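Local coordinates for protein thioesterase superfamily (Jannaschia sp., PDB 2OAF) that probably hydrolyses thioesters, perhaps acyl-CoA substrates as in related hotdog-fold enzymes, although its own substrate is not established, at residues B[44-49]-B[90-95]; B[97-102]-B[143-148]. All coordinates share one frame; numbering follows the deposited sequence.

Contact 1: B[44-49]-B[90-95]; sequences LEAIDA and LKCHTW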
loop_
_atom_site.group_PDB
_atom_site.type_symbol
_atom_site.label_atom_id
_atom_site.label_comp_id
_atom_site.label_asym_id
_atom_site.label_seq_id
_atom_site.Cartn_x
_atom_site.Cartn_y
_atom_site.Cartn_z
ATOM N N LEU B 44 1.263 -8.698 -9.540
ATOM C CA LEU B 44 2.433 -8.026 -10.091
ATOM C C LEU B 44 3.727 -8.545 -9.477
ATOM O O LEU B 44 4.735 -8.730 -10.173
ATOM C CB LEU B 44 2.290 -6.513 -9.954
ATOM C CG LEU B 44 1.662 -5.748 -11.139
ATOM C CD1 LEU B 44 0.433 -6.445 -11.663
ATOM C CD2 LEU B 44 1.327 -4.285 -10.740
ATOM N N GLU B 45 3.704 -8.794 -8.178
ATOM C CA GLU B 45 4.833 -9.409 -7.484
ATOM C C GLU B 45 5.211 -10.775 -8.107
ATOM O O GLU B 45 6.385 -11.116 -8.242
ATOM C CB GLU B 45 4.492 -9.523 -6.009
ATOM C CG GLU B 45 5.565 -10.158 -5.115
ATOM C CD GLU B 45 5.028 -10.528 -3.717
ATOM O OE1 GLU B 45 4.188 -9.727 -3.181
ATOM O OE2 GLU B 45 5.439 -11.611 -3.200
ATOM N N ALA B 46 4.191 -11.527 -8.508
ATOM C CA ALA B 46 4.342 -12.800 -9.178
ATOM C C ALA B 46 5.048 -12.642 -10.517
ATOM O O ALA B 46 5.919 -13.460 -10.896
ATOM C CB ALA B 46 2.971 -13.428 -9.381
ATOM N N ILE B 47 4.643 -11.630 -11.274
ATOM C CA ILE B 47 5.250 -11.365 -12.573
ATOM C C ILE B 47 6.704 -10.912 -12.379
ATOM O O ILE B 47 7.599 -11.346 -13.091
ATOM C CB ILE B 47 4.440 -10.283 -13.363
ATOM C CG1 ILE B 47 3.014 -10.793 -13.714
ATOM C CG2 ILE B 47 5.228 -9.812 -14.610
ATOM C CD1 ILE B 47 2.048 -9.712 -14.300
ATOM N N ASP B 48 6.933 -10.034 -11.421
ATOM C CA ASP B 48 8.291 -9.633 -11.053
ATOM C C ASP B 48 9.152 -10.863 -10.713
ATOM O O ASP B 48 10.315 -10.936 -11.126
ATOM C CB ASP B 48 8.260 -8.653 -9.874
ATOM C CG ASP B 48 9.642 -8.277 -9.403
ATOM O OD1 ASP B 48 10.248 -7.359 -9.978
ATOM O OD2 ASP B 48 10.135 -8.923 -8.475
ATOM N N ALA B 49 8.579 -11.826 -9.978
ATOM C CA ALA B 49 9.284 -13.068 -9.632
ATOM C C ALA B 49 9.551 -13.950 -10.861
ATOM O O ALA B 49 10.530 -14.694 -10.905
ATOM C CB ALA B 49 8.513 -13.879 -8.516
ATOM N N LEU B 90 -0.789 -17.957 -0.787
ATOM C CA LEU B 90 -1.372 -17.666 -2.115
ATOM C C LEU B 90 -0.354 -18.111 -3.150
ATOM O O LEU B 90 0.704 -17.501 -3.279
ATOM C CB LEU B 90 -1.654 -16.166 -2.285
ATOM C CG LEU B 90 -2.320 -15.692 -3.584
ATOM C CD1 LEU B 90 -3.750 -16.292 -3.781
ATOM C CD2 LEU B 90 -2.359 -14.160 -3.630
ATOM N N LYS B 91 -0.674 -19.163 -3.883
ATOM C CA LYS B 91 0.201 -19.656 -4.931
ATOM C C LYS B 91 -0.179 -19.005 -6.244
ATOM O O LYS B 91 -1.277 -19.247 -6.801
ATOM C CB LYS B 91 0.081 -21.172 -5.058
ATOM C CG LYS B 91 0.370 -21.934 -3.784
ATOM C CD LYS B 91 1.829 -22.286 -3.681
ATOM C CE LYS B 91 2.155 -23.132 -2.447
ATOM N NZ LYS B 91 3.603 -23.489 -2.377
ATOM N N CYS B 92 0.718 -18.171 -6.751
ATOM C CA CYS B 92 0.461 -17.436 -7.970
ATOM C C CYS B 92 1.113 -18.147 -9.129
ATOM O O CYS B 92 2.302 -18.048 -9.343
ATOM C CB CYS B 92 0.953 -16.013 -7.845
ATOM S SG CYS B 92 0.078 -15.063 -6.575
ATOM N N HIS B 93 0.294 -18.864 -9.888
ATOM C CA HIS B 93 0.742 -19.595 -11.081
ATOM C C HIS B 93 0.836 -18.584 -12.218
ATOM O O HIS B 93 -0.171 -17.970 -12.599
ATOM C CB HIS B 93 -0.254 -20.696 -11.472
ATOM C CG HIS B 93 -0.462 -21.742 -10.424
ATOM N ND1 HIS B 93 -0.108 -23.063 -10.613
ATOM C CD2 HIS B 93 -0.984 -21.666 -9.176
ATOM C CE1 HIS B 93 -0.421 -23.756 -9.533
ATOM N NE2 HIS B 93 -0.945 -22.932 -8.641
ATOM N N THR B 94 2.031 -18.418 -12.770
ATOM C CA THR B 94 2.335 -17.260 -13.605
ATOM C C THR B 94 3.009 -17.704 -14.887
ATOM O O THR B 94 3.964 -18.499 -14.864
ATOM C CB THR B 94 3.279 -16.309 -12.841
ATOM O OG1 THR B 94 2.680 -16.027 -11.584
ATOM C CG2 THR B 94 3.512 -14.993 -13.602
ATOM N N TRP B 95 2.532 -17.190 -16.010
ATOM C CA TRP B 95 3.166 -17.513 -17.276
ATOM C C TRP B 95 2.819 -16.500 -18.353
ATOM O O TRP B 95 1.787 -15.854 -18.270
ATOM C CB TRP B 95 2.742 -18.922 -17.741
ATOM C CG TRP B 95 1.326 -19.018 -18.185
ATOM C CD1 TRP B 95 0.885 -19.030 -19.465
ATOM C CD2 TRP B 95 0.150 -19.098 -17.351
ATOM N NE1 TRP B 95 -0.485 -19.133 -19.490
ATOM C CE2 TRP B 95 -0.965 -19.166 -18.212
ATOM C CE3 TRP B 95 -0.066 -19.098 -15.969
ATOM C CZ2 TRP B 95 -2.280 -19.255 -17.747
ATOM C CZ3 TRP B 95 -1.382 -19.201 -15.497
ATOM C CH2 TRP B 95 -2.470 -19.262 -16.393
#
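Ala46 meets Cys92 and Thr94 where helix 39-54 lies over strand 90-99 in a buried contact, and the three show how small residues let a helix settle close to a sheet. Apolar contact comes first. The methyl of Ala46 points toward the strand, its CB lying 3.6 Å from CB of Cys92, while the CA atoms of this pair are just 6.2 Å apart. The same CB stands 3.4 Å from OG1 of Thr94, so one methyl touches two strand residues that face the helix. The other branch of Thr94, its methyl CG2, lies 4.2 Å from both CA and CG1 of Ile47.

The polar part stays within the strand. With OG1 of Thr94 beside its own backbone N (chi1 -53°), the hydroxyl turns back along the chain and donates to Cys92 O at 3.0 Å, reaching that oxygen from above the carbonyl plane. The same rotamer sets CG2 against Ile47, while OG1 still touches Ala46. A valine in place of Thr94 would probably leave Cys92 O without its hydroxyl donor and Ala46 facing a methyl instead of OG1.

The helix runs obliquely over the strand, at 54° between their directions and 8.4 Å between their axes. It is the hotdog arrangement, a central helix wrapped by a curved antiparallel sheet.

Contact 2: B[97-102]-B[143-148]; sequences TRLGTK and ALIEPH. With PO4 (phosphate ion), chain H.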
loop_
_atom_site.group_PDB
_atom_site.type_symbol
_atom_site.label_atom_id
_atom_site.label_comp_id
_atom_site.label_asym_id
_atom_site.label_seq_id
_atom_site.Cartn_x
_atom_site.Cartn_y
_atom_site.Cartn_z
ATOM N N THR B 97 1.318 -15.672 -21.793
ATOM C CA THR B 97 0.321 -16.256 -22.648
ATOM C C THR B 97 0.529 -15.829 -24.107
ATOM O O THR B 97 0.098 -16.518 -25.035
ATOM C CB THR B 97 -1.117 -15.951 -22.110
ATOM O OG1 THR B 97 -2.064 -16.827 -22.735
ATOM C CG2 THR B 97 -1.535 -14.478 -22.297
ATOM N N ARG B 98 1.239 -14.719 -24.303
ATOM C CA ARG B 98 1.393 -14.135 -25.604
ATOM C C ARG B 98 2.546 -13.138 -25.644
ATOM O O ARG B 98 2.739 -12.390 -24.698
ATOM C CB ARG B 98 0.068 -13.427 -25.920
ATOM C CG ARG B 98 0.180 -12.381 -26.961
ATOM C CD ARG B 98 -1.158 -11.824 -27.405
ATOM N NE ARG B 98 -1.013 -11.450 -28.807
ATOM C CZ ARG B 98 -0.274 -10.421 -29.230
ATOM N NH1 ARG B 98 0.354 -9.611 -28.358
ATOM N NH2 ARG B 98 -0.187 -10.184 -30.527
ATOM N N LEU B 99 3.285 -13.112 -26.752
ATOM C CA LEU B 99 4.289 -12.081 -26.993
ATOM C C LEU B 99 4.153 -11.643 -28.436
ATOM O O LEU B 99 4.342 -12.435 -29.324
ATOM C CB LEU B 99 5.686 -12.644 -26.739
ATOM C CG LEU B 99 6.886 -11.720 -27.008
ATOM C CD1 LEU B 99 6.910 -10.456 -26.126
ATOM C CD2 LEU B 99 8.168 -12.548 -26.852
ATOM N N GLY B 100 3.771 -10.396 -28.675
ATOM C CA GLY B 100 3.734 -9.879 -30.018
ATOM C C GLY B 100 5.030 -9.164 -30.300
ATOM O O GLY B 100 6.038 -9.408 -29.655
ATOM N N THR B 101 4.991 -8.273 -31.273
ATOM C CA THR B 101 6.152 -7.480 -31.636
ATOM C C THR B 101 6.387 -6.421 -30.580
ATOM O O THR B 101 7.527 -6.119 -30.249
ATOM C CB THR B 101 5.925 -6.781 -32.979
ATOM O OG1 THR B 101 5.586 -7.757 -33.971
ATOM C CG2 THR B 101 7.162 -6.014 -33.415
ATOM N N LYS B 102 5.301 -5.847 -30.070
ATOM C CA LYS B 102 5.401 -4.732 -29.120
ATOM C C LYS B 102 5.018 -5.055 -27.664
ATOM O O LYS B 102 5.530 -4.409 -26.767
ATOM C CB LYS B 102 4.620 -3.533 -29.665
ATOM C CG LYS B 102 5.353 -2.901 -30.885
ATOM C CD LYS B 102 4.566 -1.773 -31.582
ATOM C CE LYS B 102 3.254 -2.285 -32.213
ATOM N NZ LYS B 102 2.781 -1.396 -33.322
ATOM N N ALA B 143 13.873 -14.593 -26.777
ATOM C CA ALA B 143 14.479 -15.926 -26.686
ATOM C C ALA B 143 14.246 -16.564 -25.319
ATOM O O ALA B 143 14.050 -17.775 -25.228
ATOM C CB ALA B 143 15.968 -15.860 -27.000
ATOM N N LEU B 144 14.224 -15.746 -24.263
ATOM C CA LEU B 144 13.933 -16.227 -22.908
ATOM C C LEU B 144 12.459 -16.511 -22.682
ATOM O O LEU B 144 12.118 -17.407 -21.896
ATOM C CB LEU B 144 14.308 -15.180 -21.842
ATOM C CG LEU B 144 15.770 -14.791 -21.721
ATOM C CD1 LEU B 144 15.879 -13.752 -20.599
ATOM C CD2 LEU B 144 16.678 -16.020 -21.482
ATOM N N ILE B 145 11.592 -15.709 -23.311
ATOM C CA ILE B 145 10.151 -15.743 -23.042
ATOM C C ILE B 145 9.435 -16.883 -23.800
ATOM O O ILE B 145 8.689 -17.671 -23.222
ATOM C CB ILE B 145 9.494 -14.410 -23.452
ATOM C CG1 ILE B 145 10.049 -13.255 -22.595
ATOM C CG2 ILE B 145 7.967 -14.540 -23.333
ATOM C CD1 ILE B 145 9.919 -11.874 -23.221
ATOM N N GLU B 146 9.687 -16.967 -25.105
ATOM C CA GLU B 146 8.959 -17.897 -26.000
ATOM C C GLU B 146 8.864 -19.362 -25.575
ATOM O O GLU B 146 7.796 -19.980 -25.746
ATOM C CB GLU B 146 9.503 -17.796 -27.440
ATOM C CG GLU B 146 9.036 -16.505 -28.083
ATOM C CD GLU B 146 9.421 -16.330 -29.535
ATOM O OE1 GLU B 146 10.463 -16.870 -29.984
ATOM O OE2 GLU B 146 8.664 -15.602 -30.213
ATOM N N PRO B 147 9.950 -19.933 -25.024
ATOM C CA PRO B 147 9.845 -21.329 -24.553
ATOM C C PRO B 147 8.794 -21.563 -23.462
ATOM O O PRO B 147 8.435 -22.725 -23.193
ATOM C CB PRO B 147 11.247 -21.627 -23.985
ATOM C CG PRO B 147 12.139 -20.631 -24.644
ATOM C CD PRO B 147 11.299 -19.392 -24.793
ATOM N N HIS B 148 8.316 -20.492 -22.835
ATOM C CA HIS B 148 7.355 -20.628 -21.747
ATOM C C HIS B 148 5.916 -20.315 -22.148
ATOM O O HIS B 148 5.011 -20.417 -21.314
ATOM C CB HIS B 148 7.798 -19.788 -20.560
ATOM C CG HIS B 148 9.179 -20.116 -20.101
ATOM N ND1 HIS B 148 9.460 -21.225 -19.334
ATOM C CD2 HIS B 148 10.366 -19.506 -20.336
ATOM C CE1 HIS B 148 10.764 -21.283 -19.117
ATOM N NE2 HIS B 148 11.334 -20.247 -19.708
HETATM P P PO4 H . 1.518 -6.368 -30.369
HETATM O O1 PO4 H . 0.731 -7.359 -31.215
HETATM O O2 PO4 H . 2.281 -7.125 -29.313
HETATM O O3 PO4 H . 2.462 -5.628 -31.307
HETATM O O4 PO4 H . 0.577 -5.413 -29.653
#
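Leu99 reaches across to Ile145 and Glu146 from the last residue of strand 90-99, an example of a contact in which one branched side chain does nearly all the work. Its apolar part centres on CD2, which lies 4.0 Å from CG2 of Ile145 and almost as near to that residue's CB and CD1. The two side chains meet at about a right angle. With CG anti to its backbone nitrogen (chi1 177°), the side chain of Leu99 extends to Ile145. The same methyl also touches the aliphatic part of Glu146 at CG, 4.2 Å away; the carboxylate beyond is paired with Arg142.

Polar interactions gather around a phosphate ion, probably taken from the crystallisation liquor. Arg98 points away from 143-148 and grips the ion with two nitrogens. Its NH2 donates to O1 of the phosphate at 3.0 Å. Its NH1 makes a longer but nearly straight bond to phosphate O2 (3.3 Å), which lies in the guanidinium plane. From the turn, Lys102 N donates to O3 at 3.1 Å and more weakly to O2, while Ser103 OG adds another bond. Gly100 CA comes within 3.2 Å of O2, where a beta carbon would collide with the ion.

Around these residues, Thr97 and Arg98 form a classic beta bulge opposite Thr105 of strand 103-112. Leu99 also packs on Ile104 of that strand. Ile145 touches Pro96 and continues inward to Trp50 and Trp51, so that helix 139-145 packs against both the end of strand 90-99 and helix 39-54.

In the fold
From the N terminus, the chain passes through strand 17-21 and helix 39-54, then through helix 59-65 and strand 69-80 before contact 1 closes a loop of 40 intervening residues by bringing strand 90-99 against the central helix. Contact 2 opens farther along that same strand and closes a second loop of 40 residues, mostly strand, when helix 139-145 returns to the strand's end. The loops therefore follow in series, neither nested nor crossed, with contact centres about 17 Å apart. Strand 90-99 is their common element: contact 1 joins it to the central helix deep in the fold, and contact 2 joins its outer end to the C-terminal helix.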